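Local coordinates for ATP-dependent RNA helicase HrpB (Escherichia coli, PDB 6EUD), which hydrolyses ATP to ADP and phosphate as a DExH-box enzyme with RNA helicase and single-stranded RNA-binding activity, at residues Ala10-Glu15 with Pro175-Glu180; Ala19-Pro24 with Asp152-Ile157; His532-Ala537 with Val557-Leu562; Gln571-Val576 with Arg590-Gln595. All blocks are in the same frame, centred on the assembly; numbering follows the deposited sequence.

Contact 1 of 4, residues Ala10-Glu15 with Pro175-Glu180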
# COMPACT_ATOMS: atom_id res chain seq x y z
N ALA A 10 14.61 33.03 -17.23
CA ALA A 10 15.61 33.48 -18.20
C ALA A 10 16.95 33.67 -17.52
O ALA A 10 17.99 33.31 -18.07
CB ALA A 10 15.17 34.76 -18.86
N ALA A 11 16.92 34.21 -16.30
CA ALA A 11 18.14 34.59 -15.59
C ALA A 11 18.92 33.38 -15.08
O ALA A 11 20.02 33.53 -14.56
CB ALA A 11 17.81 35.53 -14.43
N VAL A 12 18.35 32.20 -15.24
CA VAL A 12 18.96 30.99 -14.71
C VAL A 12 19.32 30.04 -15.87
O VAL A 12 20.04 29.06 -15.68
CB VAL A 12 18.02 30.31 -13.68
CG1 VAL A 12 16.82 29.66 -14.35
CG2 VAL A 12 18.78 29.32 -12.82
N LEU A 13 18.85 30.39 -17.07
CA LEU A 13 19.04 29.57 -18.28
C LEU A 13 20.49 29.22 -18.64
O LEU A 13 20.76 28.07 -19.01
CB LEU A 13 18.38 30.28 -19.48
CG LEU A 13 18.59 29.62 -20.84
CD1 LEU A 13 18.02 28.20 -20.86
CD2 LEU A 13 17.96 30.47 -21.93
N PRO A 14 21.42 30.19 -18.57
CA PRO A 14 22.79 29.80 -18.91
C PRO A 14 23.37 28.73 -17.98
O PRO A 14 24.03 27.81 -18.45
CB PRO A 14 23.57 31.12 -18.78
CG PRO A 14 22.53 32.18 -18.98
CD PRO A 14 21.31 31.64 -18.32
N GLU A 15 23.11 28.85 -16.68
CA GLU A 15 23.55 27.84 -15.71
C GLU A 15 22.98 26.46 -16.06
O GLU A 15 23.63 25.44 -15.87
CB GLU A 15 23.13 28.24 -14.29
CG GLU A 15 23.39 27.16 -13.24
CD GLU A 15 23.09 27.64 -11.82
OE1 GLU A 15 22.10 28.37 -11.64
OE2 GLU A 15 23.85 27.28 -10.90
N PRO A 175 23.33 17.96 -11.06
CA PRO A 175 23.41 19.41 -10.86
C PRO A 175 22.08 20.00 -10.45
O PRO A 175 21.09 19.85 -11.17
CB PRO A 175 23.84 19.94 -12.23
CG PRO A 175 24.52 18.80 -12.88
CD PRO A 175 23.77 17.58 -12.41
N VAL A 176 22.05 20.67 -9.30
CA VAL A 176 20.85 21.36 -8.85
C VAL A 176 20.90 22.81 -9.33
O VAL A 176 21.86 23.53 -9.08
CB VAL A 176 20.70 21.31 -7.32
CG1 VAL A 176 19.38 21.95 -6.89
CG2 VAL A 176 20.81 19.87 -6.83
N VAL A 177 19.85 23.22 -10.03
CA VAL A 177 19.81 24.56 -10.61
C VAL A 177 18.61 25.31 -10.06
O VAL A 177 17.47 24.96 -10.34
CB VAL A 177 19.74 24.48 -12.15
CG1 VAL A 177 19.46 25.85 -12.74
CG2 VAL A 177 21.03 23.90 -12.71
N ILE A 178 18.86 26.35 -9.27
CA ILE A 178 17.79 27.01 -8.53
C ILE A 178 17.42 28.39 -9.06
O ILE A 178 18.25 29.30 -9.13
CB ILE A 178 18.16 27.17 -7.04
CG1 ILE A 178 18.41 25.80 -6.41
CG2 ILE A 178 17.04 27.91 -6.31
CD1 ILE A 178 18.71 25.82 -4.93
N SER A 179 16.16 28.54 -9.43
CA SER A 179 15.60 29.84 -9.70
C SER A 179 14.68 30.22 -8.55
O SER A 179 13.77 29.47 -8.20
CB SER A 179 14.84 29.83 -11.03
OG SER A 179 13.93 30.92 -11.13
N GLU A 180 14.91 31.37 -7.94
CA GLU A 180 13.99 31.83 -6.91
C GLU A 180 13.73 33.31 -7.03
O GLU A 180 14.58 34.08 -7.48
CB GLU A 180 14.51 31.49 -5.50
CG GLU A 180 15.34 32.58 -4.84
CD GLU A 180 15.81 32.21 -3.44
OE1 GLU A 180 15.60 31.05 -3.02
OE2 GLU A 180 16.39 33.08 -2.75
O HOH W 1 21.28 27.87 -8.60

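Contact 2 of 4, residues Ala19-Pro24 with Asp152-Ile157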
# COMPACT_ATOMS: atom_id res chain seq x y z
N ALA A 19 24.89 22.81 -17.23
CA ALA A 19 24.63 21.55 -16.53
C ALA A 19 23.97 20.54 -17.46
O ALA A 19 24.23 19.33 -17.37
CB ALA A 19 23.74 21.79 -15.31
N LEU A 20 23.11 21.03 -18.35
CA LEU A 20 22.40 20.19 -19.30
C LEU A 20 23.38 19.38 -20.15
O LEU A 20 23.23 18.17 -20.32
CB LEU A 20 21.49 21.04 -20.17
CG LEU A 20 20.10 20.46 -20.43
CD1 LEU A 20 19.55 19.81 -19.17
CD2 LEU A 20 19.17 21.55 -20.91
N ASP A 21 24.41 20.07 -20.66
CA ASP A 21 25.42 19.47 -21.52
C ASP A 21 26.61 18.92 -20.71
O ASP A 21 27.73 18.89 -21.20
CB ASP A 21 25.93 20.50 -22.54
CG ASP A 21 24.80 21.28 -23.20
OD1 ASP A 21 23.71 20.72 -23.43
OD2 ASP A 21 25.01 22.48 -23.49
N CYS A 22 26.35 18.51 -19.47
CA CYS A 22 27.39 18.03 -18.57
C CYS A 22 27.00 16.74 -17.87
O CYS A 22 27.84 15.86 -17.65
CB CYS A 22 27.74 19.09 -17.52
SG CYS A 22 28.85 18.53 -16.21
N ALA A 23 25.72 16.63 -17.51
CA ALA A 23 25.23 15.51 -16.73
C ALA A 23 24.05 14.79 -17.40
O ALA A 23 23.32 15.38 -18.21
CB ALA A 23 24.85 15.98 -15.33
N PRO A 24 23.86 13.51 -17.06
CA PRO A 24 22.70 12.74 -17.53
C PRO A 24 21.38 13.17 -16.86
O PRO A 24 20.31 12.98 -17.44
CB PRO A 24 23.06 11.30 -17.16
CG PRO A 24 24.03 11.42 -16.04
CD PRO A 24 24.82 12.66 -16.32
N ASP A 152 23.20 9.26 -23.93
CA ASP A 152 23.14 10.59 -24.53
C ASP A 152 21.82 11.26 -24.19
O ASP A 152 21.66 12.46 -24.36
CB ASP A 152 23.27 10.49 -26.04
CG ASP A 152 22.09 9.77 -26.66
OD1 ASP A 152 22.03 8.52 -26.56
OD2 ASP A 152 21.21 10.46 -27.21
N LEU A 153 20.86 10.44 -23.78
CA LEU A 153 19.52 10.91 -23.42
C LEU A 153 19.53 11.73 -22.14
O LEU A 153 19.69 11.18 -21.05
CB LEU A 153 18.55 9.72 -23.28
CG LEU A 153 17.15 10.03 -22.74
CD1 LEU A 153 16.31 10.85 -23.72
CD2 LEU A 153 16.43 8.74 -22.35
N LYS A 154 19.37 13.05 -22.26
CA LYS A 154 19.43 13.94 -21.10
C LYS A 154 18.09 13.95 -20.38
O LYS A 154 17.10 13.47 -20.92
CB LYS A 154 19.82 15.35 -21.53
CG LYS A 154 21.14 15.43 -22.25
CD LYS A 154 21.39 16.83 -22.75
CE LYS A 154 22.67 16.90 -23.56
NZ LYS A 154 22.91 18.28 -24.07
N LEU A 155 18.06 14.52 -19.18
CA LEU A 155 16.86 14.45 -18.34
C LEU A 155 16.71 15.67 -17.43
O LEU A 155 17.55 15.92 -16.55
CB LEU A 155 16.88 13.16 -17.51
CG LEU A 155 15.64 12.78 -16.72
CD1 LEU A 155 14.49 12.64 -17.67
CD2 LEU A 155 15.89 11.49 -15.96
N LEU A 156 15.63 16.43 -17.63
CA LEU A 156 15.36 17.60 -16.80
C LEU A 156 14.18 17.42 -15.84
O LEU A 156 13.03 17.28 -16.25
CB LEU A 156 15.11 18.82 -17.67
CG LEU A 156 14.81 20.11 -16.89
CD1 LEU A 156 15.93 20.41 -15.89
CD2 LEU A 156 14.66 21.26 -17.86
N ILE A 157 14.47 17.45 -14.55
CA ILE A 157 13.41 17.33 -13.57
C ILE A 157 13.12 18.70 -12.97
O ILE A 157 13.99 19.33 -12.37
CB ILE A 157 13.79 16.32 -12.48
CG1 ILE A 157 14.11 14.98 -13.14
CG2 ILE A 157 12.67 16.17 -11.45
CD1 ILE A 157 14.60 13.93 -12.20
O HOH W 2 20.10 15.63 -18.22

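Contact 3 of 4, residues His532-Ala537 with Val557-Leu562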
# COMPACT_ATOMS: atom_id res chain seq x y z
N HIS A 532 -32.57 -7.23 -5.22
CA HIS A 532 -32.00 -8.50 -5.66
C HIS A 532 -30.95 -9.03 -4.70
O HIS A 532 -30.26 -8.26 -4.02
CB HIS A 532 -31.40 -8.36 -7.05
CG HIS A 532 -32.40 -7.94 -8.08
ND1 HIS A 532 -33.24 -8.83 -8.72
CD2 HIS A 532 -32.70 -6.71 -8.57
CE1 HIS A 532 -34.01 -8.17 -9.56
NE2 HIS A 532 -33.71 -6.88 -9.49
N GLU A 533 -30.80 -10.35 -4.67
CA GLU A 533 -29.90 -10.99 -3.73
C GLU A 533 -28.45 -11.08 -4.19
O GLU A 533 -27.52 -11.01 -3.37
CB GLU A 533 -30.40 -12.40 -3.42
CG GLU A 533 -29.55 -13.12 -2.40
CD GLU A 533 -30.09 -14.48 -2.10
OE1 GLU A 533 -31.16 -14.80 -2.67
OE2 GLU A 533 -29.45 -15.22 -1.32
N TRP A 534 -28.23 -11.25 -5.48
CA TRP A 534 -26.86 -11.39 -5.97
C TRP A 534 -26.47 -10.31 -6.97
O TRP A 534 -27.15 -10.11 -7.97
CB TRP A 534 -26.66 -12.76 -6.58
CG TRP A 534 -26.59 -13.82 -5.58
CD1 TRP A 534 -27.64 -14.53 -5.07
CD2 TRP A 534 -25.41 -14.32 -4.94
NE1 TRP A 534 -27.18 -15.44 -4.15
CE2 TRP A 534 -25.82 -15.34 -4.05
CE3 TRP A 534 -24.05 -14.02 -5.03
CZ2 TRP A 534 -24.92 -16.05 -3.26
CZ3 TRP A 534 -23.15 -14.73 -4.24
CH2 TRP A 534 -23.59 -15.73 -3.37
N LEU A 535 -25.36 -9.63 -6.69
CA LEU A 535 -24.85 -8.58 -7.57
C LEU A 535 -23.37 -8.78 -7.85
O LEU A 535 -22.70 -9.56 -7.19
CB LEU A 535 -25.05 -7.20 -6.95
CG LEU A 535 -26.45 -6.83 -6.45
CD1 LEU A 535 -26.38 -5.51 -5.68
CD2 LEU A 535 -27.44 -6.76 -7.63
N ILE A 536 -22.86 -8.06 -8.85
CA ILE A 536 -21.42 -7.85 -8.98
C ILE A 536 -21.23 -6.35 -8.87
O ILE A 536 -21.83 -5.61 -9.64
CB ILE A 536 -20.85 -8.36 -10.32
CG1 ILE A 536 -21.27 -9.81 -10.58
CG2 ILE A 536 -19.34 -8.27 -10.28
CD1 ILE A 536 -20.72 -10.36 -11.84
N ALA A 537 -20.43 -5.90 -7.91
CA ALA A 537 -20.26 -4.47 -7.69
C ALA A 537 -18.84 -4.02 -7.97
O ALA A 537 -18.02 -3.94 -7.05
CB ALA A 537 -20.67 -4.08 -6.27
N VAL A 557 -27.16 -10.24 -11.03
CA VAL A 557 -26.84 -11.53 -11.62
C VAL A 557 -27.73 -12.60 -11.03
O VAL A 557 -28.04 -12.60 -9.83
CB VAL A 557 -25.36 -11.90 -11.38
CG1 VAL A 557 -24.45 -10.91 -12.09
CG2 VAL A 557 -25.05 -11.94 -9.91
N ASP A 558 -28.18 -13.52 -11.88
CA ASP A 558 -28.78 -14.74 -11.39
C ASP A 558 -27.61 -15.66 -11.02
O ASP A 558 -26.83 -16.07 -11.89
CB ASP A 558 -29.70 -15.36 -12.44
CG ASP A 558 -30.43 -16.58 -11.93
OD1 ASP A 558 -31.64 -16.48 -11.62
OD2 ASP A 558 -29.79 -17.65 -11.84
N ILE A 559 -27.48 -15.96 -9.74
CA ILE A 559 -26.27 -16.61 -9.26
C ILE A 559 -26.15 -18.01 -9.82
O ILE A 559 -25.04 -18.51 -10.01
CB ILE A 559 -26.22 -16.66 -7.70
CG1 ILE A 559 -24.84 -17.11 -7.21
CG2 ILE A 559 -27.35 -17.52 -7.12
CD1 ILE A 559 -23.70 -16.27 -7.71
N ASP A 560 -27.29 -18.64 -10.09
CA ASP A 560 -27.31 -20.00 -10.61
C ASP A 560 -26.74 -20.07 -12.02
O ASP A 560 -25.99 -20.99 -12.36
CB ASP A 560 -28.74 -20.56 -10.58
CG ASP A 560 -29.29 -20.66 -9.17
OD1 ASP A 560 -28.82 -21.54 -8.41
OD2 ASP A 560 -30.18 -19.86 -8.82
N GLU A 561 -27.08 -19.08 -12.84
CA GLU A 561 -26.51 -18.95 -14.17
C GLU A 561 -25.03 -18.69 -14.09
O GLU A 561 -24.25 -19.29 -14.83
CB GLU A 561 -27.16 -17.81 -14.92
CG GLU A 561 -28.60 -17.69 -14.65
CD GLU A 561 -29.35 -17.17 -15.84
OE1 GLU A 561 -28.74 -16.42 -16.64
OE2 GLU A 561 -30.54 -17.51 -15.97
N LEU A 562 -24.64 -17.79 -13.20
CA LEU A 562 -23.26 -17.32 -13.14
C LEU A 562 -22.33 -18.44 -12.73
O LEU A 562 -21.28 -18.64 -13.33
CB LEU A 562 -23.13 -16.15 -12.17
CG LEU A 562 -21.82 -15.38 -12.25
CD1 LEU A 562 -21.59 -14.83 -13.66
CD2 LEU A 562 -21.80 -14.26 -11.22
O HOH W 3 -29.66 -12.26 -7.46

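Contact 4 of 4, residues Gln571-Val576 with Arg590-Gln595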
# COMPACT_ATOMS: atom_id res chain seq x y z
N GLN A 571 -15.78 -22.73 -4.78
CA GLN A 571 -14.87 -23.72 -4.21
C GLN A 571 -15.62 -24.52 -3.13
O GLN A 571 -16.59 -24.04 -2.53
CB GLN A 571 -13.61 -23.04 -3.67
CG GLN A 571 -13.84 -21.85 -2.74
CD GLN A 571 -13.99 -20.51 -3.47
OE1 GLN A 571 -14.34 -20.44 -4.65
NE2 GLN A 571 -13.72 -19.44 -2.74
N GLN A 572 -15.17 -25.75 -2.93
CA GLN A 572 -15.83 -26.70 -2.04
C GLN A 572 -15.00 -26.91 -0.77
O GLN A 572 -13.77 -27.01 -0.83
CB GLN A 572 -16.03 -28.02 -2.77
CG GLN A 572 -17.01 -29.00 -2.16
CD GLN A 572 -17.11 -30.27 -2.99
OE1 GLN A 572 -18.19 -30.84 -3.14
NE2 GLN A 572 -15.98 -30.74 -3.51
N SER A 573 -15.67 -27.00 0.37
CA SER A 573 -14.98 -27.12 1.65
C SER A 573 -15.78 -27.93 2.66
O SER A 573 -16.85 -27.51 3.10
CB SER A 573 -14.69 -25.73 2.22
OG SER A 573 -14.03 -25.81 3.46
N ASP A 574 -15.27 -29.10 3.02
CA ASP A 574 -15.95 -29.99 3.96
C ASP A 574 -15.42 -29.80 5.39
O ASP A 574 -14.25 -29.44 5.59
CB ASP A 574 -15.80 -31.44 3.53
CG ASP A 574 -16.30 -31.69 2.12
OD1 ASP A 574 -17.20 -30.94 1.67
OD2 ASP A 574 -15.80 -32.62 1.46
N THR A 575 -16.27 -30.02 6.37
CA THR A 575 -15.87 -29.87 7.76
C THR A 575 -16.43 -30.97 8.63
O THR A 575 -17.63 -31.24 8.60
CB THR A 575 -16.31 -28.51 8.34
OG1 THR A 575 -15.79 -27.45 7.53
CG2 THR A 575 -15.78 -28.33 9.75
N VAL A 576 -15.56 -31.62 9.40
CA VAL A 576 -16.03 -32.57 10.40
C VAL A 576 -15.38 -32.22 11.73
O VAL A 576 -14.18 -31.98 11.80
CB VAL A 576 -15.73 -34.03 10.02
CG1 VAL A 576 -16.09 -34.95 11.15
CG2 VAL A 576 -16.51 -34.43 8.80
N ARG A 590 -19.71 -27.19 2.52
CA ARG A 590 -20.00 -25.81 2.17
C ARG A 590 -19.49 -25.45 0.77
O ARG A 590 -18.29 -25.58 0.47
CB ARG A 590 -19.40 -24.86 3.22
CG ARG A 590 -19.87 -23.40 3.09
CD ARG A 590 -18.93 -22.41 3.78
NE ARG A 590 -18.52 -22.86 5.11
CZ ARG A 590 -19.20 -22.63 6.23
NH1 ARG A 590 -20.33 -21.94 6.22
NH2 ARG A 590 -18.73 -23.10 7.39
N LEU A 591 -20.40 -25.02 -0.10
CA LEU A 591 -19.97 -24.40 -1.36
C LEU A 591 -19.81 -22.90 -1.12
O LEU A 591 -20.74 -22.26 -0.55
CB LEU A 591 -20.98 -24.69 -2.47
CG LEU A 591 -21.13 -26.19 -2.75
CD1 LEU A 591 -22.07 -26.49 -3.93
CD2 LEU A 591 -19.76 -26.77 -3.00
N GLN A 592 -18.66 -22.31 -1.50
CA GLN A 592 -18.57 -20.90 -1.13
C GLN A 592 -18.01 -20.13 -2.38
O GLN A 592 -17.30 -20.67 -3.26
CB GLN A 592 -17.69 -20.71 0.10
CG GLN A 592 -16.25 -21.18 -0.21
CD GLN A 592 -15.51 -21.76 0.99
OE1 GLN A 592 -14.94 -21.05 1.82
NE2 GLN A 592 -15.32 -23.12 0.91
N ILE A 593 -18.43 -18.88 -2.53
CA ILE A 593 -17.79 -17.98 -3.46
C ILE A 593 -16.99 -16.99 -2.64
O ILE A 593 -17.54 -16.06 -2.05
CB ILE A 593 -18.81 -17.26 -4.33
CG1 ILE A 593 -19.62 -18.26 -5.15
CG2 ILE A 593 -18.09 -16.35 -5.26
CD1 ILE A 593 -20.69 -17.64 -5.97
N GLY A 594 -15.68 -17.21 -2.57
CA GLY A 594 -14.86 -16.44 -1.65
C GLY A 594 -15.32 -16.68 -0.22
O GLY A 594 -15.41 -17.82 0.21
N GLN A 595 -15.65 -15.61 0.49
CA GLN A 595 -16.12 -15.69 1.87
C GLN A 595 -17.63 -15.85 1.99
O GLN A 595 -18.18 -15.86 3.09
CB GLN A 595 -15.68 -14.44 2.64
CG GLN A 595 -14.19 -14.22 2.64
CD GLN A 595 -13.46 -15.42 3.20
OE1 GLN A 595 -13.64 -15.76 4.36
NE2 GLN A 595 -12.66 -16.08 2.36

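Contact 1 of 4, residues Ala10-Glu15 with Pro175-Glu180
Val12 and Ser179 bring their CA atoms to 6.1 Å where the start of helix 13-20 passes strand 176-178, and Glu15, roughly one helical turn later, stands over Val177 with the backbones a little further apart. Two side chains on the helical side carry the contact. Val12 spreads its methyls over three consecutive residues: CG2, anti to the backbone N, reaches CG1 of Val177 at 3.5 Å and also lies against the carbonyl oxygen of Ile178, while CG1 rests on Ser179 CB at 3.9 Å. The two valines cross obliquely, one methyl of each doing the touching. Val177 turns the same CG1 to Glu15, whose OE1 is 3.8 Å from it. Glu15 has CG anti to the backbone N (chi1 173°), and its extended chain runs alongside Val177, with CG 4.1 Å from Val177 CG2. Its carboxylate connects to the strand through a water, which accepts from Ile178 N at 2.9 Å and donates to Glu15 OE1 at 3.2 Å. The joint thus has an apolar, buried half under Val12 and a hydrated half at its exposed margin, where an edge-strand N-H is satisfied through solvent. Strand 176-178 is the outermost on this side of the RecA-like, P-loop NTPase sheet, and its other edge pairs in parallel with strand 26-29 through backbone bonds from Val177 and Ser179. Ser179 also touches Ala30, the first residue of the predicted ATP-binding loop, and Leu16 of helix 13-20 extends the cover on Val177, while Leu13 turns to helix 40-45.

Contact 2 of 4, residues Ala19-Pro24 with Asp152-Ile157
Lys154 reaches past the end of helix 13-20 to put NZ 2.6 Å from OD1 of Asp21, a salt bridge that also contains a hydrogen bond. The ammonium meets OD1 on its anti side, 22° out of the carboxylate plane. The lysine chain is extended beyond CG, and its aliphatic part lies against a backbone group on the way: CD is 3.3 Å from Leu20 O. Further along the strand, Pro24 O lies 3.4 Å from Leu155 CB, a van der Waals contact.

A second shell holds these groups. The other carboxylate oxygen of Asp21, OD2, bonds His47 NE2, and Lys154 NZ has a weak additional bond to Gly49 O. Asp21 is the first residue to leave helical geometry, and behind it Ala19 O takes both Cys22 N and Ala23 N, closing the helix. A positive charge near this helix C-terminus is probably favourable. An alanine in place of Lys154 would probably leave the Asp21 carboxylate without its charged mate, held by His47 alone among the partners described, and strip Leu20 O of its methylene cover.

Gln146 NE2 bonds both Pro24 O and Leu153 O, tying the two segments through a third residue. Strand 154-159 runs in parallel between 120-125 and 26-29; Leu155 packs against helix 133-145, whereas Leu20 and Leu156 both touch Val26.

Contact 3 of 4, residues His532-Ala537 with Val557-Leu562
Ile559 lies over one face of the Trp534 indole, its whole branched chain spread across the two fused rings. Trp534 has CG beside the backbone N (chi1 -73°), anti to the carbonyl carbon. Ile559 CB sits above the five-membered ring, 3.5 Å from its centroid and 9° off the normal, a CH-pi contact. CG1, anti to the backbone N (chi1 -170°), passes over the middle of the ring system, and from there CD1 turns to CE3 at 3.5 Å. CG2 takes the other direction and meets NE1 at 3.6 Å.

Beside this CH-pi contact, Val557 divides its methyls: CG2 touches Trp534 CB at 3.8 Å, whereas CG1 meets CG1 of Ile536, the side chains crossing at about a right angle. Ile536 CD1 goes on to Leu562 CD2. Strand 534-542 belongs to a curled sheet whose strands pair as in an OB-fold, the domain expected here in DEAH/RHA helicases, and helix 559-565 follows strand 554-556, which pairs with 534-542. Val557 N makes a nearly straight bond to Trp534 O at 3.1 Å, and a water joins Trp534 N to Val557 O. A leucine in place of Trp534 would probably leave much of Ile559 without its flat partner and open a gap toward Leu596 and Val598 of strand 596-602, which the indole also touches.

Asp558, the N-cap residue, accepts from Glu561 N at 3.2 Å through the anti lone pair of OD2.

Contact 4 of 4, residues Gln571-Val576 with Arg590-Gln595
Gln571 and Gln592 form a hydrogen-bonded antiparallel pair, and each returns a backbone bond to the other: Gln571 N gives to Gln592 O at 3.0 Å, and Gln592 N to Gln571 O at 2.9 Å. Their side chains rise from one face of the sheet and cross at about a right angle, the CG atoms 3.6 Å apart. In both, CG stands between the backbone N and the carbonyl carbon (chi1 50° in Gln571), and the chain bends at chi2. The bend in Gln571 brings CD toward Gly594, while the amide end of Gln592 lies near Ser573; the amide planes lie 18° apart.

Ser573 completes the trio. It is paired with Arg590, giving its N-H to Arg590 O at 3.0 Å and accepting Arg590 N at 2.9 Å. Between the two pairs, on the opposite face, Gln572 and Leu591 lie side by side, with CG of the glutamine 3.6 Å from CD2 of the leucine.

This is a beta hairpin of the connector region, strands 571-579 and 584-593, with strand 596-602 on the far side of the second. Asn617 of helix 608-622 touches Ser573. Since four main-chain bonds carry the pairing, its register probably depends mainly on the backbone, while the glutamine face adds aliphatic contact beneath polar ends.

How the contacts relate
Contacts 1 and 2 both set helix 13-20 against the parallel sheet of the ATP-binding domain and meet through Pro175, which packs on Ala19 and Ala23. Contacts 3 and 4 lie on the other side of the chain's centre, with centres 18 Å apart, and join where Ile593 CD1 packs on Ile559 CD1 and Trp534 CZ3. Contacts 1 and 3 are mostly buried; both rest mainly on apolar packing with a bridging water, contact 3 adding a direct backbone bond. Contact 2, partly buried, relies on a salt bridge, and contact 4, at the surface, on strand-to-strand backbone bonds. The two pairs are far apart: the centres of contacts 1 and 4 are about 65 Å from each other.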